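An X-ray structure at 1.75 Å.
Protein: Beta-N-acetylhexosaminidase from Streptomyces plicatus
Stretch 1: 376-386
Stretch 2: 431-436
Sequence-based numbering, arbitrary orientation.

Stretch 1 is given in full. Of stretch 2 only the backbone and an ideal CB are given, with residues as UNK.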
ATOM      1  N   GLU A 376       2.996  20.828 -16.670  1.00 10.61           N
ATOM      2  CA  GLU A 376       3.390  19.901 -15.614  1.00 11.19           C
ATOM      3  C   GLU A 376       3.204  18.456 -16.058  1.00 10.60           C
ATOM      4  O   GLU A 376       4.068  17.613 -15.820  1.00 10.92           O
ATOM      5  CB  GLU A 376       2.570  20.165 -14.350  1.00 11.04           C
ATOM      6  CG  GLU A 376       3.076  19.420 -13.125  1.00 11.31           C
ATOM      7  CD  GLU A 376       2.418  19.893 -11.844  1.00 12.27           C
ATOM      8  OE1 GLU A 376       1.981  21.065 -11.795  1.00  9.84           O
ATOM      9  OE2 GLU A 376       2.351  19.102 -10.880  1.00 11.95           O
ATOM     10  N   LYS A 377       2.071  18.165 -16.694  1.00  9.80           N
ATOM     11  CA  LYS A 377       1.815  16.809 -17.167  1.00  9.92           C
ATOM     12  C   LYS A 377       2.884  16.438 -18.187  1.00 11.74           C
ATOM     13  O   LYS A 377       3.392  15.318 -18.194  1.00 11.02           O
ATOM     14  CB  LYS A 377       0.438  16.710 -17.822  1.00  9.54           C
ATOM     15  CG  LYS A 377      -0.728  16.985 -16.891  1.00  7.40           C
ATOM     16  CD  LYS A 377      -2.056  16.740 -17.593  1.00 10.21           C
ATOM     17  CE  LYS A 377      -3.233  17.036 -16.680  1.00 11.12           C
ATOM     18  NZ  LYS A 377      -4.540  16.784 -17.353  1.00 14.25           N
ATOM     19  N   ALA A 378       3.224  17.395 -19.044  1.00 11.42           N
ATOM     20  CA  ALA A 378       4.224  17.181 -20.084  1.00 11.72           C
ATOM     21  C   ALA A 378       5.595  16.846 -19.513  1.00 11.90           C
ATOM     22  O   ALA A 378       6.296  15.970 -20.023  1.00 11.77           O
ATOM     23  CB  ALA A 378       4.320  18.418 -20.970  1.00 11.28           C
ATOM     24  N   GLU A 379       5.984  17.552 -18.460  1.00 11.51           N
ATOM     25  CA  GLU A 379       7.278  17.316 -17.839  1.00 13.00           C
ATOM     26  C   GLU A 379       7.385  15.873 -17.349  1.00 12.22           C
ATOM     27  O   GLU A 379       8.436  15.243 -17.469  1.00 12.16           O
ATOM     28  CB  GLU A 379       7.473  18.279 -16.672  1.00 15.95           C
ATOM     29  CG  GLU A 379       8.877  18.313 -16.126  1.00 20.06           C
ATOM     30  CD  GLU A 379       9.061  19.432 -15.127  1.00 22.92           C
ATOM     31  OE1 GLU A 379       8.484  19.343 -14.026  1.00 22.32           O
ATOM     32  OE2 GLU A 379       9.773  20.407 -15.453  1.00 24.44           O
ATOM     33  N   VAL A 380       6.293  15.356 -16.801  1.00 10.73           N
ATOM     34  CA  VAL A 380       6.281  13.987 -16.299  1.00 10.18           C
ATOM     35  C   VAL A 380       6.258  12.986 -17.452  1.00  9.85           C
ATOM     36  O   VAL A 380       6.961  11.974 -17.415  1.00 11.81           O
ATOM     37  CB  VAL A 380       5.073  13.751 -15.371  1.00 10.38           C
ATOM     38  CG1 VAL A 380       5.069  12.314 -14.865  1.00 10.44           C
ATOM     39  CG2 VAL A 380       5.139  14.724 -14.194  1.00 10.27           C
ATOM     40  N   ALA A 381       5.460  13.272 -18.479  1.00 10.92           N
ATOM     41  CA  ALA A 381       5.379  12.389 -19.641  1.00 11.08           C
ATOM     42  C   ALA A 381       6.741  12.322 -20.325  1.00 11.89           C
ATOM     43  O   ALA A 381       7.131  11.276 -20.855  1.00 11.68           O
ATOM     44  CB  ALA A 381       4.324  12.900 -20.626  1.00 10.38           C
ATOM     45  N   GLU A 382       7.465  13.438 -20.307  1.00 11.62           N
ATOM     46  CA  GLU A 382       8.783  13.492 -20.929  1.00 12.63           C
ATOM     47  C   GLU A 382       9.757  12.615 -20.150  1.00 12.90           C
ATOM     48  O   GLU A 382      10.581  11.914 -20.740  1.00 12.42           O
ATOM     49  CB  GLU A 382       9.296  14.932 -20.974  1.00 13.11           C
ATOM     50  CG  GLU A 382      10.342  15.158 -22.058  1.00 14.64           C
ATOM     51  CD  GLU A 382       9.785  14.882 -23.441  1.00 15.41           C
ATOM     52  OE1 GLU A 382       8.841  15.592 -23.847  1.00 16.29           O
ATOM     53  OE2 GLU A 382      10.278  13.950 -24.116  1.00 14.53           O
ATOM     54  N   ALA A 383       9.662  12.649 -18.824  1.00 11.77           N
ATOM     55  CA  ALA A 383      10.533  11.827 -17.993  1.00 12.64           C
ATOM     56  C   ALA A 383      10.254  10.364 -18.322  1.00 11.77           C
ATOM     57  O   ALA A 383      11.173   9.549 -18.386  1.00 13.52           O
ATOM     58  CB  ALA A 383      10.269  12.095 -16.512  1.00 11.22           C
ATOM     59  N   ALA A 384       8.982  10.037 -18.533  1.00 12.45           N
ATOM     60  CA  ALA A 384       8.594   8.672 -18.870  1.00 13.03           C
ATOM     61  C   ALA A 384       9.243   8.278 -20.195  1.00 14.44           C
ATOM     62  O   ALA A 384       9.761   7.167 -20.340  1.00 13.02           O
ATOM     63  CB  ALA A 384       7.073   8.561 -18.971  1.00 13.85           C
ATOM     64  N   ARG A 385       9.216   9.188 -21.162  1.00 15.17           N
ATOM     65  CA  ARG A 385       9.827   8.909 -22.456  1.00 15.12           C
ATOM     66  C   ARG A 385      11.327   8.688 -22.292  1.00 15.42           C
ATOM     67  O   ARG A 385      11.929   7.910 -23.033  1.00 18.40           O
ATOM     68  CB  ARG A 385       9.586  10.063 -23.438  1.00 15.43           C
ATOM     69  CG  ARG A 385       8.273   9.976 -24.204  1.00 15.79           C
ATOM     70  CD  ARG A 385       8.188  11.055 -25.285  1.00 15.59           C
ATOM     71  NE  ARG A 385       7.945  12.382 -24.729  1.00 15.49           N
ATOM     72  CZ  ARG A 385       6.751  12.822 -24.336  1.00 15.10           C
ATOM     73  NH1 ARG A 385       5.686  12.039 -24.441  1.00 16.64           N
ATOM     74  NH2 ARG A 385       6.622  14.043 -23.834  1.00 17.84           N
ATOM     75  N   ASN A 386      11.927   9.367 -21.317  1.00 13.50           N
ATOM     76  CA  ASN A 386      13.360   9.242 -21.076  1.00 13.40           C
ATOM     77  C   ASN A 386      13.759   8.016 -20.256  1.00 14.27           C
ATOM     78  O   ASN A 386      14.929   7.859 -19.901  1.00 15.59           O
ATOM     79  CB  ASN A 386      13.904  10.506 -20.406  1.00 13.25           C
ATOM     80  CG  ASN A 386      13.912  11.706 -21.342  1.00 13.70           C
ATOM     81  OD1 ASN A 386      14.048  11.554 -22.556  1.00 12.53           O
ATOM     82  ND2 ASN A 386      13.786  12.902 -20.779  1.00 13.09           N
ATOM     83  N   UNK A 431      -3.842   7.217 -18.919  1.00 15.75           N
ATOM     84  CA  UNK A 431      -4.143   8.306 -18.002  1.00 14.35           C
ATOM     85  C   UNK A 431      -3.411   9.621 -18.277  1.00 13.61           C
ATOM     86  O   UNK A 431      -4.045  10.657 -18.486  1.00 14.61           O
ATOM     87  CB  UNK A 431      -3.819   7.852 -16.577  1.00 14.35           C
ATOM     88  N   UNK A 432      -2.084   9.583 -18.260  1.00 13.67           N
ATOM     89  CA  UNK A 432      -1.291  10.790 -18.485  1.00 14.06           C
ATOM     90  C   UNK A 432      -1.061  11.011 -19.977  1.00 14.56           C
ATOM     91  O   UNK A 432      -0.400  10.210 -20.638  1.00 12.81           O
ATOM     92  CB  UNK A 432       0.048  10.697 -17.751  1.00 14.06           C
ATOM     93  N   UNK A 433      -1.602  12.110 -20.523  1.00 15.28           N
ATOM     94  CA  UNK A 433      -1.453  12.428 -21.946  1.00 16.04           C
ATOM     95  C   UNK A 433      -0.014  12.365 -22.443  1.00 16.08           C
ATOM     96  O   UNK A 433       0.883  12.962 -21.849  1.00 17.59           O
ATOM     97  CB  UNK A 433      -2.015  13.825 -22.220  1.00 16.04           C
ATOM     98  N   UNK A 434       0.196  11.631 -23.530  1.00 16.81           N
ATOM     99  CA  UNK A 434       1.520  11.520 -24.113  1.00 17.31           C
ATOM    100  C   UNK A 434       2.505  10.590 -23.433  1.00 16.98           C
ATOM    101  O   UNK A 434       3.608  10.386 -23.936  1.00 18.03           O
ATOM    102  CB  UNK A 434       2.143  12.917 -24.161  1.00 17.31           C
ATOM    103  N   UNK A 435       2.127  10.017 -22.295  1.00 15.86           N
ATOM    104  CA  UNK A 435       3.025   9.116 -21.587  1.00 15.46           C
ATOM    105  C   UNK A 435       2.955   7.702 -22.159  1.00 16.11           C
ATOM    106  O   UNK A 435       1.870   7.144 -22.327  1.00 15.38           O
ATOM    107  CB  UNK A 435       2.688   9.098 -20.095  1.00 15.46           C
ATOM    108  N   UNK A 436       4.119   7.111 -22.479  1.00 16.62           N
ATOM    109  CA  UNK A 436       4.176   5.753 -23.031  1.00 17.25           C
ATOM    110  C   UNK A 436       3.616   4.774 -22.002  1.00 16.75           C
ATOM    111  O   UNK A 436       4.040   4.779 -20.848  1.00 16.34           O
ATOM    112  CB  UNK A 436       5.607   5.374 -23.416  1.00 17.25           C
TER

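Stretch 1 is helical from 376 to 385, and the evidence available for stretch 2 is its backbone trace, its phi/psi angles and the direction of each ideal CB. The closest register is at Ala381, whose CA lies 4.5 Å from CA of position 435.

Position 431 offers little to go on. Its CA-to-CB bond runs sideways to the helix and no atom of stretch 1 lies close to the ideal CB, so many side chains would fit. The residue is Tyr431, with chi1 t; its nearest approach is Tyr431 OH to Lys377 CE at 6.3 Å, so it makes no contact. Its backbone does take part: a water accepts from Lys377 NZ (3.1 Å to the water O) and donates weakly to Tyr431 O (3.5 Å from the same water O).

Position 432 also has a sideways CB, and the ideal CB is 6.0 Å from Lys377 CB, but what lies beyond is largely apolar: the CB of Lys377, the CG1 of Val380 and the CB of Ala381, with the Ala381 N already engaged by Lys377 O inside the helix. A side chain must extend to reach this surface, which suits leucine, isoleucine or methionine, whereas alanine would stop short. Leu432 is deposited, with chi1 t and chi2 p, and both methyls are used: CD2 is 3.6 Å from Val380 CG1, and CD1 is 3.9 Å from Lys377 CB. At 71 Å², it has the largest covered area in either stretch.

At position 433 phi is -50° and psi 129°, the values expected for the second residue of a type II turn and compatible with proline. The CB is sideways, 5.5 Å from Lys377 CD, so proline or a small to medium side chain would do. Pro433 places its CD 4.2 Å from Lys377 CD, beside the extended lysine chain, while its carbonyl O lies 3.7 Å from Ala381 CB.

Position 434 has phi 78° and psi -5°, which by itself favours glycine; asparagine is a common second choice at such angles. The ideal CB points toward the helix, 3.7 Å from Arg385 NH1 and 4.2 Å from Ala381 CB, so a longer side chain would have to find a path past these atoms. Gly434 is found. Its O approaches the guanidinium edge, 2.7 Å from Arg385 NH1, but the angle is too poor for a hydrogen bond. The guanidinium instead forms a salt bridge within the helix, Arg385 NH2 to Glu382 OE1 at 2.7 Å.

Position 435 closes the turn, its N bonding to Leu432 O at 3.0 Å. The ideal CB is 4.2 Å from Ala381 CB and 4.6 Å from Ala384 CB, favouring a small apolar residue, with serine also plausible. Ala435 packs its CB 4.2 Å from Ala381 CB.

At position 436 the CA-to-CB bond points toward the helix, and the ideal CB lies 5.4 Å from Arg385 CG and 5.5 Å from Ala384 O, leaving room for a medium apolar side chain; phi -63° also allows proline. Pro436 sets its CD 3.9 Å from Ala384 CB and its CG 3.8 Å from Arg385 CG.

Stretch 2, residues 431-436: YLPGAP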
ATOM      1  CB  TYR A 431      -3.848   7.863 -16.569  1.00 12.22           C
ATOM      2  CG  TYR A 431      -4.048   8.971 -15.565  1.00 10.42           C
ATOM      3  CD1 TYR A 431      -5.327   9.371 -15.187  1.00 10.53           C
ATOM      4  CD2 TYR A 431      -2.956   9.662 -15.042  1.00 11.45           C
ATOM      5  CE1 TYR A 431      -5.518  10.436 -14.313  1.00 10.02           C
ATOM      6  CE2 TYR A 431      -3.135  10.730 -14.172  1.00 10.88           C
ATOM      7  CZ  TYR A 431      -4.418  11.111 -13.815  1.00 10.32           C
ATOM      8  OH  TYR A 431      -4.596  12.183 -12.976  1.00 11.32           O
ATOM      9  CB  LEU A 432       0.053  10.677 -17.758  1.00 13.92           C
ATOM     10  CG  LEU A 432       0.881  11.957 -17.635  1.00 14.05           C
ATOM     11  CD1 LEU A 432       0.134  12.965 -16.764  1.00 14.45           C
ATOM     12  CD2 LEU A 432       2.236  11.636 -17.023  1.00 15.86           C
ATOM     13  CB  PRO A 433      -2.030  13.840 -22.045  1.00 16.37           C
ATOM     14  CG  PRO A 433      -3.068  13.853 -20.976  1.00 16.32           C
ATOM     15  CD  PRO A 433      -2.357  13.169 -19.830  1.00 15.63           C
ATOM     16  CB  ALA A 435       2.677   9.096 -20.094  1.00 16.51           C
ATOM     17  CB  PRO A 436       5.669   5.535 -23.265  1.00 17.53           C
ATOM     18  CG  PRO A 436       6.196   6.922 -23.468  1.00 19.98           C
ATOM     19  CD  PRO A 436       5.465   7.699 -22.409  1.00 16.91           C
TER
HETATM   20  O   HOH W   1      -4.064  13.727 -16.850  1.00 17.43           O
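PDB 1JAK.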